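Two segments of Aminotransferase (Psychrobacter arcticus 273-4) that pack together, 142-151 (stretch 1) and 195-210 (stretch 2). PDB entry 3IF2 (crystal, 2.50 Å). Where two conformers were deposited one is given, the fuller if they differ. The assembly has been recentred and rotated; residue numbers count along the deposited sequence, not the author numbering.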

# COMPACT_ATOMS: atom_id res chain seq x y z
N SER A 142 8.58 -17.04 -24.51
CA SER A 142 8.27 -15.76 -23.80
C SER A 142 9.38 -14.71 -24.08
O SER A 142 10.48 -15.07 -24.53
N VAL A 143 9.11 -13.43 -23.82
CA VAL A 143 10.08 -12.35 -24.12
C VAL A 143 10.00 -11.22 -23.11
O VAL A 143 8.91 -10.82 -22.73
N ASP A 144 11.16 -10.71 -22.67
CA ASP A 144 11.22 -9.57 -21.74
C ASP A 144 10.98 -8.25 -22.46
O ASP A 144 11.47 -8.05 -23.57
N LYS A 145 10.20 -7.37 -21.83
CA LYS A 145 9.98 -6.02 -22.34
C LYS A 145 10.35 -5.01 -21.27
O LYS A 145 10.26 -5.30 -20.07
N SER A 146 10.75 -3.82 -21.70
CA SER A 146 11.20 -2.75 -20.82
C SER A 146 10.31 -1.52 -20.87
O SER A 146 9.57 -1.33 -21.84
N ILE A 147 10.41 -0.71 -19.81
CA ILE A 147 9.74 0.59 -19.72
C ILE A 147 10.78 1.56 -20.29
O ILE A 147 11.89 1.64 -19.78
N LEU A 148 10.44 2.26 -21.38
CA LEU A 148 11.37 3.20 -22.03
C LEU A 148 11.34 4.56 -21.32
O LEU A 148 10.28 5.17 -21.23
N LEU A 149 12.50 4.99 -20.81
CA LEU A 149 12.67 6.30 -20.20
C LEU A 149 13.31 7.09 -21.34
O LEU A 149 14.46 6.86 -21.67
N PRO A 150 12.55 8.02 -21.97
CA PRO A 150 13.07 8.75 -23.12
C PRO A 150 14.19 9.75 -22.83
O PRO A 150 14.84 10.24 -23.77
N LEU A 151 14.41 10.07 -21.56
CA LEU A 151 15.51 10.93 -21.15
C LEU A 151 15.84 10.67 -19.67
O LEU A 151 14.95 10.58 -18.85
N ALA A 195 18.55 8.71 -31.24
CA ALA A 195 18.86 7.52 -30.44
C ALA A 195 17.63 6.70 -30.03
O ALA A 195 17.63 5.48 -30.15
N LEU A 196 16.58 7.39 -29.57
CA LEU A 196 15.34 6.74 -29.10
C LEU A 196 14.56 6.04 -30.21
O LEU A 196 14.19 4.87 -30.09
N GLU A 197 14.35 6.77 -31.31
CA GLU A 197 13.50 6.31 -32.42
C GLU A 197 14.13 5.14 -33.19
O GLU A 197 13.41 4.37 -33.83
N ASN A 198 15.46 5.01 -33.08
CA ASN A 198 16.25 3.91 -33.66
C ASN A 198 16.66 2.81 -32.66
O ASN A 198 17.35 1.86 -33.05
N LEU A 199 16.24 2.92 -31.39
CA LEU A 199 16.54 1.90 -30.37
C LEU A 199 15.99 0.53 -30.86
O LEU A 199 14.82 0.44 -31.23
N PRO A 200 16.87 -0.51 -30.97
CA PRO A 200 16.45 -1.84 -31.43
C PRO A 200 15.28 -2.46 -30.64
O PRO A 200 14.39 -3.07 -31.25
N ALA A 201 15.29 -2.30 -29.32
CA ALA A 201 14.19 -2.75 -28.47
C ALA A 201 12.83 -2.16 -28.92
O ALA A 201 11.83 -2.88 -28.96
N LEU A 202 12.83 -0.88 -29.31
CA LEU A 202 11.61 -0.18 -29.77
C LEU A 202 11.14 -0.71 -31.13
O LEU A 202 9.97 -1.05 -31.29
N LYS A 203 12.05 -0.73 -32.12
CA LYS A 203 11.73 -1.25 -33.47
C LYS A 203 11.25 -2.72 -33.44
O LYS A 203 10.26 -3.06 -34.10
N GLU A 204 11.93 -3.56 -32.65
CA GLU A 204 11.64 -5.02 -32.56
C GLU A 204 10.46 -5.46 -31.65
O GLU A 204 10.21 -6.66 -31.51
N GLY A 205 9.73 -4.51 -31.05
CA GLY A 205 8.57 -4.82 -30.20
C GLY A 205 8.84 -5.29 -28.77
O GLY A 205 7.99 -5.96 -28.19
N ARG A 206 9.99 -4.89 -28.21
CA ARG A 206 10.42 -5.27 -26.85
C ARG A 206 10.32 -4.13 -25.82
O ARG A 206 10.99 -4.15 -24.78
N ILE A 207 9.47 -3.13 -26.10
CA ILE A 207 9.22 -1.99 -25.17
C ILE A 207 7.72 -2.06 -24.85
O ILE A 207 6.89 -1.99 -25.76
N GLY A 208 7.38 -2.24 -23.58
CA GLY A 208 5.98 -2.32 -23.13
C GLY A 208 5.25 -1.00 -22.88
O GLY A 208 4.03 -0.94 -23.03
N ALA A 209 5.99 0.04 -22.48
CA ALA A 209 5.44 1.37 -22.23
C ALA A 209 6.55 2.41 -22.25
O ALA A 209 7.72 2.04 -22.18
N ILE A 210 6.17 3.69 -22.37
CA ILE A 210 7.12 4.81 -22.26
C ILE A 210 6.75 5.54 -20.98
O ILE A 210 5.56 5.68 -20.69

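What holds the two strands in line, so that their side chains can meet? Strands 142-149 and 207-210 run parallel, and backbone hydrogen bonds join the first to the second and to the residue just before it: Ser146 N to Arg206 O (3.1 Å), Gly208 N to Ser146 O (2.9 Å) and Leu148 N to Ala209 O (2.8 Å). This register puts Ser146, Leu148, Ile207 and Ile210 on one face of the sheet, the face on which the helical part of stretch 2 packs.

Which side chain does most to fill that face? Leu148 has the largest covered area, and its t,p rotamer spreads both methyls among apolar neighbours. Leu148 CD1 lies 3.9 Å from Leu199 CD2, while Leu148 CD2 lies 4.0 Å from Leu196 CG and 4.3 Å from Leu202 CD1. Nearer the backbone, Leu148 CB rests 3.7 Å from Ile207 CG2 and 4.2 Å from Ile210 CG1. One leucine thus touches both helical segments and the strand.

How is the pocket continued beyond Leu148? Pro150 points toward stretch 2, its CB 3.4 Å from CD1 of Leu196 (t,t) and its CD 4.0 Å from CG2 of Ile210 (m,t). The ring therefore bridges helix and strand. On the other face the packing is slighter: Ile147, m,m, brings CD1 to 4.1 Å from Ala209 CB.

Where does polar chemistry enter? Lys145, m at chi1 and extended thereafter, lays its aliphatic chain along stretch 2, with CB 3.8 Å from Gly208 N and CD 4.2 Å from Ile207 C. Lys145 NZ thereby reaches Gly205 O at 3.0 Å, a weak hydrogen bond to the residue that ends the helix in a Schellman motif. Arg206 (chi1 m) sets CG 4.2 Å from Val143 CG2, yet its charged end stays within its own stretch, where NH2 forms a long salt bridge with Glu204 OE1 at 3.6 Å.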

# COMPACT_ATOMS: atom_id res chain seq x y z
CB SER A 142 8.07 -15.99 -22.30
OG SER A 142 9.28 -16.40 -21.68
CB VAL A 143 9.85 -11.80 -25.57
CG1 VAL A 143 8.41 -11.36 -25.77
CG2 VAL A 143 10.82 -10.66 -25.91
CB ASP A 144 12.58 -9.50 -21.00
CG ASP A 144 12.70 -10.49 -19.86
OD1 ASP A 144 11.71 -11.15 -19.48
OD2 ASP A 144 13.82 -10.57 -19.30
CB LYS A 145 8.55 -5.80 -22.82
CG LYS A 145 8.12 -6.75 -23.91
CD LYS A 145 6.92 -6.22 -24.68
CE LYS A 145 6.49 -7.25 -25.71
NZ LYS A 145 5.48 -6.72 -26.65
CB SER A 146 12.62 -2.35 -21.22
OG SER A 146 13.52 -3.36 -20.84
CB ILE A 147 9.40 0.96 -18.26
CG1 ILE A 147 8.55 -0.14 -17.58
CG2 ILE A 147 8.69 2.30 -18.20
CD1 ILE A 147 7.22 -0.53 -18.29
CB LEU A 148 11.04 3.37 -23.53
CG LEU A 148 11.86 4.37 -24.38
CD1 LEU A 148 13.35 4.16 -24.24
CD2 LEU A 148 11.46 4.27 -25.83
CB LEU A 149 13.58 6.23 -18.97
CG LEU A 149 13.20 5.26 -17.84
CD1 LEU A 149 14.14 5.46 -16.66
CD2 LEU A 149 11.76 5.44 -17.40
CB PRO A 150 11.82 9.45 -23.66
CG PRO A 150 11.04 9.73 -22.49
CD PRO A 150 11.27 8.60 -21.53
CB LEU A 151 15.14 12.41 -21.40
CG LEU A 151 16.10 13.52 -20.95
CD1 LEU A 151 15.92 14.77 -21.78
CD2 LEU A 151 15.91 13.86 -19.49
CB ALA A 195 19.63 7.92 -29.20
CB LEU A 196 14.44 7.78 -28.39
CG LEU A 196 13.09 7.39 -27.76
CD1 LEU A 196 12.64 8.47 -26.77
CD2 LEU A 196 11.96 7.10 -28.76
CB GLU A 197 13.13 7.52 -33.29
CG GLU A 197 11.76 7.53 -33.99
CD GLU A 197 11.15 8.96 -34.13
OE1 GLU A 197 11.87 9.98 -33.92
OE2 GLU A 197 9.94 9.08 -34.43
CB ASN A 198 17.51 4.47 -34.36
CG ASN A 198 17.16 5.25 -35.62
OD1 ASN A 198 16.84 4.66 -36.66
ND2 ASN A 198 17.25 6.58 -35.54
CB LEU A 199 15.91 2.27 -29.03
CG LEU A 199 16.29 1.45 -27.80
CD1 LEU A 199 17.76 1.64 -27.47
CD2 LEU A 199 15.45 1.92 -26.64
CB PRO A 200 17.71 -2.69 -31.25
CG PRO A 200 18.83 -1.72 -31.41
CD PRO A 200 18.34 -0.45 -30.80
CB ALA A 201 14.47 -2.43 -26.98
CB LEU A 202 11.80 1.35 -29.84
CG LEU A 202 10.55 2.22 -30.11
CD1 LEU A 202 9.53 2.09 -28.98
CD2 LEU A 202 10.94 3.67 -30.28
CB LYS A 203 12.93 -1.13 -34.44
CG LYS A 203 13.16 0.24 -35.16
CD LYS A 203 14.29 0.08 -36.22
CE LYS A 203 14.25 1.09 -37.39
NZ LYS A 203 14.58 2.48 -37.01
CB GLU A 204 12.95 -5.77 -32.19
CG GLU A 204 14.06 -5.65 -33.28
CD GLU A 204 15.43 -6.21 -32.87
OE1 GLU A 204 15.81 -6.13 -31.69
OE2 GLU A 204 16.16 -6.71 -33.75
CB ARG A 206 11.85 -5.84 -26.91
CG ARG A 206 11.96 -7.10 -27.78
CD ARG A 206 13.35 -7.75 -27.72
NE ARG A 206 14.41 -6.91 -28.28
CZ ARG A 206 15.28 -6.21 -27.55
NH1 ARG A 206 15.25 -6.25 -26.23
NH2 ARG A 206 16.21 -5.48 -28.17
CB ILE A 207 9.62 -0.61 -25.77
CG1 ILE A 207 11.14 -0.52 -25.97
CG2 ILE A 207 9.16 0.54 -24.87
CD1 ILE A 207 11.95 -0.56 -24.67
CB ALA A 209 4.74 1.40 -20.89
CB ILE A 210 7.05 5.79 -23.45
CG1 ILE A 210 7.35 5.07 -24.76
CG2 ILE A 210 8.07 6.91 -23.27
CD1 ILE A 210 7.33 5.98 -26.00